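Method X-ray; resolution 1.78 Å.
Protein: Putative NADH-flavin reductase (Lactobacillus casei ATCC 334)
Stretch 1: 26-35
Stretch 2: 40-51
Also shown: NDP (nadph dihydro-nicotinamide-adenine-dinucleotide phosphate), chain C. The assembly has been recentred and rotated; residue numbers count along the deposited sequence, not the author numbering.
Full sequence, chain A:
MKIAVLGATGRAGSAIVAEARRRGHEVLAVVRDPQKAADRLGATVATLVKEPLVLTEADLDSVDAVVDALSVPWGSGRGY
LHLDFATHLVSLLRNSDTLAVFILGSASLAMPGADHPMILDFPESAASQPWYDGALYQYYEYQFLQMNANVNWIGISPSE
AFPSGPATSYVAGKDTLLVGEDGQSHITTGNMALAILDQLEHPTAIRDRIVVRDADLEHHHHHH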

# COMPACT_ATOMS: atom_id res chain seq x y z
N GLU A 26 4.36 28.01 4.89
CA GLU A 26 5.75 27.58 5.00
C GLU A 26 5.94 26.28 4.23
O GLU A 26 5.25 25.30 4.50
CB GLU A 26 6.12 27.35 6.47
CG GLU A 26 7.59 26.98 6.67
CD GLU A 26 7.88 26.53 8.08
OE1 GLU A 26 7.00 26.71 8.95
OE2 GLU A 26 8.99 26.00 8.32
N VAL A 27 6.81 26.30 3.24
CA VAL A 27 6.98 25.14 2.37
C VAL A 27 8.21 24.35 2.76
O VAL A 27 9.27 24.92 3.02
CB VAL A 27 7.07 25.55 0.89
CG1 VAL A 27 7.43 24.34 0.02
CG2 VAL A 27 5.72 26.16 0.44
N LEU A 28 8.07 23.02 2.79
CA LEU A 28 9.22 22.13 2.85
C LEU A 28 9.24 21.29 1.58
O LEU A 28 8.33 20.50 1.35
CB LEU A 28 9.13 21.22 4.07
CG LEU A 28 10.29 20.22 4.19
CD1 LEU A 28 11.64 20.93 4.28
CD2 LEU A 28 10.09 19.27 5.34
N ALA A 29 10.22 21.55 0.72
CA ALA A 29 10.34 20.85 -0.57
C ALA A 29 11.21 19.62 -0.39
O ALA A 29 12.37 19.72 -0.01
CB ALA A 29 10.98 21.77 -1.60
N VAL A 30 10.60 18.46 -0.57
CA VAL A 30 11.33 17.21 -0.52
C VAL A 30 11.87 16.93 -1.91
O VAL A 30 11.10 16.78 -2.86
CB VAL A 30 10.40 16.06 -0.08
CG1 VAL A 30 11.19 14.74 0.02
CG2 VAL A 30 9.73 16.42 1.25
N VAL A 31 13.19 16.83 -2.03
CA VAL A 31 13.84 16.81 -3.34
C VAL A 31 14.97 15.79 -3.36
O VAL A 31 15.41 15.31 -2.32
CB VAL A 31 14.41 18.21 -3.71
CG1 VAL A 31 13.29 19.27 -3.66
CG2 VAL A 31 15.56 18.60 -2.77
N ARG A 32 15.41 15.42 -4.57
CA ARG A 32 16.62 14.62 -4.71
C ARG A 32 17.71 15.43 -5.39
O ARG A 32 18.88 15.08 -5.32
CB ARG A 32 16.33 13.35 -5.48
CG ARG A 32 15.67 13.58 -6.83
CD ARG A 32 15.48 12.27 -7.57
NE ARG A 32 14.85 12.49 -8.86
CZ ARG A 32 14.55 11.54 -9.72
NH1 ARG A 32 14.85 10.27 -9.45
NH2 ARG A 32 13.98 11.86 -10.88
N ASP A 33 17.34 16.57 -5.96
CA ASP A 33 18.23 17.36 -6.81
C ASP A 33 18.31 18.80 -6.29
O ASP A 33 17.52 19.65 -6.70
CB ASP A 33 17.71 17.35 -8.25
CG ASP A 33 18.64 18.05 -9.23
OD1 ASP A 33 19.40 18.94 -8.80
OD2 ASP A 33 18.57 17.72 -10.43
N PRO A 34 19.25 19.06 -5.38
CA PRO A 34 19.46 20.39 -4.79
C PRO A 34 19.61 21.52 -5.82
O PRO A 34 19.05 22.60 -5.64
CB PRO A 34 20.75 20.24 -3.99
CG PRO A 34 20.83 18.79 -3.67
CD PRO A 34 20.17 18.06 -4.81
N GLN A 35 20.35 21.27 -6.90
CA GLN A 35 20.49 22.26 -7.96
C GLN A 35 19.15 22.59 -8.62
O GLN A 35 18.78 23.77 -8.75
CB GLN A 35 21.51 21.79 -9.01
N ARG A 40 14.58 26.06 -9.58
CA ARG A 40 13.14 26.05 -9.86
C ARG A 40 12.30 26.63 -8.73
O ARG A 40 11.12 26.96 -8.93
CB ARG A 40 12.66 24.64 -10.22
CG ARG A 40 13.23 24.13 -11.52
CD ARG A 40 12.82 22.70 -11.83
NE ARG A 40 13.38 22.27 -13.11
CZ ARG A 40 13.22 21.06 -13.65
NH1 ARG A 40 12.47 20.15 -13.04
NH2 ARG A 40 13.81 20.77 -14.80
N LEU A 41 12.86 26.58 -7.51
CA LEU A 41 12.07 26.91 -6.33
C LEU A 41 12.58 28.20 -5.72
O LEU A 41 11.79 29.02 -5.23
CB LEU A 41 12.13 25.77 -5.31
CG LEU A 41 11.70 24.39 -5.81
CD1 LEU A 41 11.80 23.36 -4.68
CD2 LEU A 41 10.30 24.44 -6.41
N GLY A 42 13.88 28.40 -5.80
CA GLY A 42 14.51 29.58 -5.23
C GLY A 42 15.30 29.23 -3.98
O GLY A 42 14.98 28.27 -3.28
N ALA A 43 16.32 30.03 -3.71
CA ALA A 43 17.23 29.76 -2.60
C ALA A 43 16.48 29.81 -1.28
O ALA A 43 16.94 29.27 -0.28
CB ALA A 43 18.37 30.77 -2.60
N THR A 44 15.31 30.45 -1.29
CA THR A 44 14.62 30.79 -0.06
C THR A 44 13.65 29.71 0.39
O THR A 44 12.92 29.88 1.37
CB THR A 44 13.90 32.13 -0.21
N VAL A 45 13.55 28.64 -0.39
CA VAL A 45 12.60 27.57 -0.09
C VAL A 45 13.30 26.45 0.68
O VAL A 45 14.30 25.92 0.23
CB VAL A 45 11.98 27.00 -1.38
CG1 VAL A 45 11.06 25.82 -1.07
CG2 VAL A 45 11.22 28.09 -2.12
N ALA A 46 12.77 26.10 1.85
CA ALA A 46 13.40 25.10 2.70
C ALA A 46 13.32 23.73 2.04
O ALA A 46 12.36 23.41 1.35
CB ALA A 46 12.75 25.07 4.08
N THR A 47 14.36 22.93 2.23
CA THR A 47 14.57 21.75 1.43
C THR A 47 14.80 20.55 2.37
O THR A 47 15.40 20.70 3.44
CB THR A 47 15.80 22.00 0.50
OG1 THR A 47 15.37 22.15 -0.86
CG2 THR A 47 16.84 20.97 0.63
N LEU A 48 14.22 19.41 2.03
CA LEU A 48 14.67 18.14 2.62
C LEU A 48 15.12 17.17 1.52
O LEU A 48 14.32 16.79 0.66
CB LEU A 48 13.55 17.51 3.45
CG LEU A 48 13.83 16.09 3.95
CD1 LEU A 48 14.98 16.08 4.98
CD2 LEU A 48 12.55 15.50 4.54
N VAL A 49 16.42 16.88 1.49
CA VAL A 49 16.98 16.03 0.44
C VAL A 49 16.97 14.59 0.91
O VAL A 49 17.84 14.16 1.67
CB VAL A 49 18.44 16.44 0.06
CG1 VAL A 49 18.97 15.54 -1.07
CG2 VAL A 49 18.50 17.89 -0.37
N LYS A 50 15.93 13.86 0.49
CA LYS A 50 15.70 12.52 0.98
C LYS A 50 14.83 11.77 -0.01
O LYS A 50 13.94 12.35 -0.64
CB LYS A 50 15.02 12.57 2.35
CG LYS A 50 14.93 11.22 3.04
CD LYS A 50 14.21 11.35 4.37
CE LYS A 50 15.19 11.49 5.50
NZ LYS A 50 14.68 10.86 6.76
N GLU A 51 15.12 10.49 -0.19
CA GLU A 51 14.24 9.61 -0.96
C GLU A 51 12.85 9.54 -0.32
O GLU A 51 12.72 9.36 0.88
CB GLU A 51 14.86 8.21 -1.03
CG GLU A 51 16.18 8.15 -1.76
CD GLU A 51 16.81 6.77 -1.70
OE1 GLU A 51 16.33 5.92 -0.93
OE2 GLU A 51 17.80 6.54 -2.44
PA NDP C . 7.17 15.55 -13.15
O1A NDP C . 7.60 14.48 -14.20
O2A NDP C . 7.37 16.99 -13.48
O5B NDP C . 8.25 15.02 -11.95
C5B NDP C . 7.51 14.81 -10.72
C4B NDP C . 8.50 14.73 -9.50
O4B NDP C . 8.85 13.37 -9.30
C3B NDP C . 9.86 15.47 -9.76
O3B NDP C . 10.02 16.35 -8.70
C2B NDP C . 10.90 14.28 -9.70
O2B NDP C . 12.17 14.59 -9.23
C1B NDP C . 10.13 13.33 -8.74
N9A NDP C . 10.61 11.95 -8.88
C8A NDP C . 10.44 11.16 -10.05
N7A NDP C . 10.94 9.92 -9.92
C5A NDP C . 11.43 9.89 -8.60
C6A NDP C . 12.04 8.83 -7.89
N6A NDP C . 12.25 7.65 -8.54
N1A NDP C . 12.67 9.12 -6.70
C2A NDP C . 12.38 10.33 -6.13
N3A NDP C . 11.63 11.36 -6.63
C4A NDP C . 11.23 11.13 -7.93
O3 NDP C . 5.63 15.22 -13.11
PN NDP C . 4.20 15.97 -13.30
O1N NDP C . 4.23 17.26 -12.47
O2N NDP C . 4.13 16.21 -14.77
O5D NDP C . 2.98 15.06 -12.71
C5D NDP C . 2.51 15.18 -11.37
C4D NDP C . 1.33 14.21 -11.20
O4D NDP C . 0.46 14.49 -12.28
C3D NDP C . 1.64 12.69 -11.22
O3D NDP C . 0.78 12.01 -10.38
C2D NDP C . 1.40 12.36 -12.74
O2D NDP C . 1.00 11.03 -12.93
C1D NDP C . 0.15 13.29 -12.97
N1N NDP C . -0.16 13.44 -14.39
C2N NDP C . -1.41 12.86 -14.84
C3N NDP C . -1.59 12.81 -16.35
C7N NDP C . -3.07 12.69 -16.70
O7N NDP C . -3.78 11.95 -16.04
N7N NDP C . -3.53 13.30 -17.85
C4N NDP C . -0.84 13.81 -17.21
C5N NDP C . 0.56 14.10 -16.75
C6N NDP C . 0.86 13.98 -15.27
P2B NDP C . 13.25 15.32 -10.20
O1X NDP C . 12.80 16.81 -10.43
O2X NDP C . 14.57 15.46 -9.34
O3X NDP C . 13.44 14.61 -11.49
O HOH W 1 10.45 27.28 2.70

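Beside the strand pairing, a water does the work of a backbone hydrogen bond: water 1 donates to V27 O (2.7 Å) and accepts from A46 N (2.7 Å), bridging two atoms that are too far apart to hydrogen-bond directly. Beyond it the strands run parallel, their axes inclined by 29°, and the pairing follows the general rule for parallel sheets, in which alternate residues of one strand bond to two residues of the other. A29 is gripped twice, its N donating to A46 O (2.9 Å) and its O accepting from L48 N (2.8 Å). V31 repeats the pattern: V31 N reaches L48 O at 2.9 Å, and K50 N reaches V31 O at 3.2 Å, the last bond being the longest and most bent. Between them V30 makes no hydrogen bond to the other strand, but its CA lies 3.2 Å from L48 O in a CA-H...O contact.

Side chains alternate across the sheet. On one face, L28 sends CD1 over the neighbouring strand to within 4.0 Å of L48 CB, while V30 CG2 meets L48 CD2 at 4.4 Å; L48 is thereby covered extensively despite remaining partly exposed. On the other face lie A29, V31, T47 and V49. The small methyl of A29 leaves room for L41, whose CD1 approaches A29 CB to 3.6 Å, and V45 CG1 packs 4.1 Å from the same CB. Branched V31 fills more space, with CG2 3.9 Å from V49 CG2, and P34 CG adds an apolar contact to V49 CG2 at 4.1 Å.

G42, with positive phi, begins the type I turn to V45, closed by V45 N to G42 O (3.2 Å). Past the strand, the CA-to-CB bond of R32 points away from the second stretch, and its guanidinium binds the NADPH phosphate through R32 NE to O2X (3.0 Å) and R32 NH2 to O3X (2.9 Å).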